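Local coordinates for UPF0311 protein CA_C3321 (Clostridium acetobutylicum ATCC 824, PDB 3G7G) that is of unknown function and belongs to the UPF0311 (DUF3237) family, at the interface of chains A and B. Numbering follows the deposited sequence. Chains: chain A/B, UPF0311 protein CA_C3321.

The interface of chains A and B. Residues chain A 28-30, 33-34, 36, 64; chain B 125-127, 132.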
ATOM      1  N   GLY A  28     -16.037  13.623  -6.288  1.00 27.79           N
ATOM      2  CA  GLY A  28     -16.344  13.459  -7.677  1.00 27.43           C
ATOM      3  C   GLY A  28     -16.884  12.114  -8.013  1.00 28.00           C
ATOM      4  O   GLY A  28     -16.731  11.186  -7.245  1.00 28.76           O
ATOM      5  N   GLN A  29     -17.495  12.009  -9.183  1.00 29.25           N
ATOM      6  CA  GLN A  29     -18.009  10.727  -9.649  1.00 30.10           C
ATOM      7  C   GLN A  29     -17.957  10.628 -11.181  1.00 29.49           C
ATOM      8  O   GLN A  29     -18.102  11.626 -11.898  1.00 28.42           O
ATOM      9  CB  GLN A  29     -19.451  10.537  -9.154  1.00 30.31           C
ATOM     10  CG  GLN A  29     -20.207   9.375  -9.760  1.00 32.18           C
ATOM     11  CD  GLN A  29     -21.579   9.171  -9.140  1.00 33.98           C
ATOM     12  OE1 GLN A  29     -21.818   9.572  -8.009  1.00 41.34           O
ATOM     13  NE2 GLN A  29     -22.491   8.561  -9.892  1.00 37.33           N
ATOM     14  N   ASP A  30     -17.743   9.404 -11.646  1.00 28.27           N
ATOM     15  CA  ASP A  30     -17.933   9.021 -13.024  1.00 28.12           C
ATOM     16  C   ASP A  30     -18.221   7.522 -13.109  1.00 27.32           C
ATOM     17  O   ASP A  30     -18.178   6.823 -12.112  1.00 25.45           O
ATOM     18  CB  ASP A  30     -16.753   9.460 -13.899  1.00 28.06           C
ATOM     19  CG  ASP A  30     -15.564   8.540 -13.830  1.00 28.87           C
ATOM     20  OD1 ASP A  30     -15.578   7.438 -13.200  1.00 29.61           O
ATOM     21  OD2 ASP A  30     -14.581   8.939 -14.434  1.00 25.46           O
ATOM     22  N   VAL A  33     -14.376   5.001 -12.533  1.00 27.96           N
ATOM     23  CA  VAL A  33     -13.746   5.035 -11.206  1.00 27.39           C
ATOM     24  C   VAL A  33     -14.791   4.943 -10.108  1.00 27.26           C
ATOM     25  O   VAL A  33     -14.574   4.310  -9.078  1.00 26.63           O
ATOM     26  CB  VAL A  33     -12.844   6.261 -10.999  1.00 28.51           C
ATOM     27  CG1 VAL A  33     -11.795   6.340 -12.131  1.00 28.88           C
ATOM     28  CG2 VAL A  33     -13.607   7.492 -10.925  1.00 28.74           C
ATOM     29  N   GLY A  34     -15.951   5.544 -10.327  1.00 26.83           N
ATOM     30  CA  GLY A  34     -16.974   5.556  -9.296  1.00 26.44           C
ATOM     31  C   GLY A  34     -17.026   6.898  -8.582  1.00 25.87           C
ATOM     32  O   GLY A  34     -16.567   7.904  -9.115  1.00 25.88           O
ATOM     33  N   ARG A  36     -16.096   9.140  -5.311  1.00 27.07           N
ATOM     34  CA  ARG A  36     -15.146   9.381  -4.235  1.00 27.36           C
ATOM     35  C   ARG A  36     -15.699  10.415  -3.272  1.00 28.21           C
ATOM     36  O   ARG A  36     -16.085  11.520  -3.693  1.00 27.86           O
ATOM     37  CB  ARG A  36     -13.823   9.897  -4.818  1.00 26.30           C
ATOM     38  CG  ARG A  36     -12.713  10.430  -3.820  1.00 25.76           C
ATOM     39  CD  ARG A  36     -12.107   9.336  -2.988  1.00 21.09           C
ATOM     40  NE  ARG A  36     -11.461   8.379  -3.885  1.00 23.06           N
ATOM     41  CZ  ARG A  36     -10.850   7.259  -3.505  1.00 21.85           C
ATOM     42  NH1 ARG A  36     -10.835   6.887  -2.244  1.00 23.55           N
ATOM     43  NH2 ARG A  36     -10.273   6.480  -4.406  1.00 21.85           N
ATOM     44  N   ILE A  64     -14.613   5.060  -1.899  1.00 26.66           N
ATOM     45  CA  ILE A  64     -15.007   5.115  -3.287  1.00 26.67           C
ATOM     46  C   ILE A  64     -16.055   4.022  -3.541  1.00 26.94           C
ATOM     47  O   ILE A  64     -15.825   2.852  -3.243  1.00 27.64           O
ATOM     48  CB  ILE A  64     -13.745   5.002  -4.198  1.00 27.09           C
ATOM     49  CG1 ILE A  64     -14.121   5.114  -5.684  1.00 28.55           C
ATOM     50  CG2 ILE A  64     -12.946   3.732  -3.835  1.00 25.36           C
ATOM     51  CD1 ILE A  64     -13.571   6.340  -6.418  1.00 26.50           C
TER
ATOM     52  N   GLU B 125      -6.767  10.912  -8.950  1.00 24.05           N
ATOM     53  CA  GLU B 125      -8.005  10.335  -9.384  1.00 23.72           C
ATOM     54  C   GLU B 125      -8.896  11.463  -9.903  1.00 23.54           C
ATOM     55  O   GLU B 125      -9.089  12.429  -9.200  1.00 23.00           O
ATOM     56  CB  GLU B 125      -8.658   9.640  -8.208  1.00 23.08           C
ATOM     57  CG  GLU B 125      -9.822   8.843  -8.570  1.00 23.44           C
ATOM     58  CD  GLU B 125     -10.472   8.292  -7.364  1.00 24.31           C
ATOM     59  OE1 GLU B 125     -11.188   9.033  -6.686  1.00 25.25           O
ATOM     60  OE2 GLU B 125     -10.236   7.111  -7.080  1.00 27.89           O
ATOM     61  N   THR B 126      -9.386  11.333 -11.139  1.00 24.33           N
ATOM     62  CA  THR B 126     -10.133  12.373 -11.864  1.00 24.57           C
ATOM     63  C   THR B 126     -11.388  11.769 -12.500  1.00 24.58           C
ATOM     64  O   THR B 126     -11.501  10.545 -12.611  1.00 25.10           O
ATOM     65  CB  THR B 126      -9.283  13.102 -12.955  1.00 24.74           C
ATOM     66  OG1 THR B 126      -8.874  12.176 -13.947  1.00 25.65           O
ATOM     67  CG2 THR B 126      -8.033  13.744 -12.386  1.00 24.83           C
ATOM     68  N   TYR B 127     -12.353  12.628 -12.865  1.00 24.43           N
ATOM     69  CA  TYR B 127     -13.718  12.179 -13.218  1.00 24.69           C
ATOM     70  C   TYR B 127     -14.223  12.852 -14.480  1.00 25.42           C
ATOM     71  O   TYR B 127     -15.416  13.015 -14.680  1.00 24.97           O
ATOM     72  CB  TYR B 127     -14.711  12.408 -12.049  1.00 23.79           C
ATOM     73  CG  TYR B 127     -14.052  12.172 -10.731  1.00 22.79           C
ATOM     74  CD1 TYR B 127     -14.108  10.921 -10.117  1.00 23.58           C
ATOM     75  CD2 TYR B 127     -13.356  13.183 -10.100  1.00 20.79           C
ATOM     76  CE1 TYR B 127     -13.451  10.686  -8.912  1.00 22.65           C
ATOM     77  CE2 TYR B 127     -12.721  12.965  -8.889  1.00 22.14           C
ATOM     78  CZ  TYR B 127     -12.752  11.699  -8.314  1.00 22.69           C
ATOM     79  OH  TYR B 127     -12.099  11.495  -7.116  1.00 25.71           O
ATOM     80  N   LYS B 132      -8.085  12.895 -17.518  1.00 28.68           N
ATOM     81  CA  LYS B 132      -7.711  11.487 -17.364  1.00 28.77           C
ATOM     82  C   LYS B 132      -6.202  11.251 -17.534  1.00 28.40           C
ATOM     83  O   LYS B 132      -5.663  10.263 -16.974  1.00 26.48           O
ATOM     84  CB  LYS B 132      -8.543  10.557 -18.248  1.00 29.30           C
ATOM     85  CG  LYS B 132      -9.975  10.363 -17.709  1.00 31.40           C
ATOM     86  CD  LYS B 132     -10.066   9.506 -16.409  1.00 31.89           C
ATOM     87  CE  LYS B 132     -11.419   9.703 -15.713  1.00 31.83           C
ATOM     88  NZ  LYS B 132     -11.743   8.742 -14.585  1.00 28.63           N
TER
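B:Tyr127 lays its ring against strand 25-30 of chain A. A:Gly28 CA stands over the centre of one face of the B:Tyr127 ring, 3.8 Å from the centroid, a CH-pi contact. A:Val33 meets the ring at about a right angle, with A:Val33 CG2 3.6 Å from B:Tyr127 CD1. The phenol oxygen at the far end of the ring touches the CB and CG methylenes of A:Arg36. B:Tyr127 OH also donates to B:Glu125 OE1 of its own chain (2.7 Å), on the anti lone pair of that oxygen.

B:Glu125 carries its carboxylate to A:Arg36 on a chain extended beyond CG, and the two form a salt bridge. A:Arg36 bends at chi2 and chi3 (69° and 61°), which turns its NE-NH2 side to the acid. A:Arg36 NE gives a nearly straight bond to B:Glu125 OE1 (2.9 Å), and A:Arg36 NH2 another to B:Glu125 OE2 (2.7 Å). Both oxygens lie in the guanidinium plane. Both nitrogens come to the syn sides of the oxygens but somewhat out of the carboxylate plane, the two flat groups being twisted 28° apart. With the phenol OH on its anti side, OE1 takes two donors, which should fix the rotation of the carboxylate. A:Ile64 CB sits over one guanidinium face, and its CD1 methyl meets the carboxylate tip to tip.

A second salt bridge lies near the CB end of the ring. B:Lys132 NZ reaches the syn lone pair of A:Asp30 OD2 at 2.8 Å and also bonds B:Thr126 O. The other oxygen, A:Asp30 OD1, is held by the backbone N of A:Val33.

The patch recurs by two-fold symmetry; the structure alone does not show whether the pair forms in solution. Chain A contributes strands 25-30, 34-47 and 60-65 and the turn joining the first two. Chain B contributes the end of strand 117-126, the loop after it that carries B:Tyr127, and the short helix 129-135.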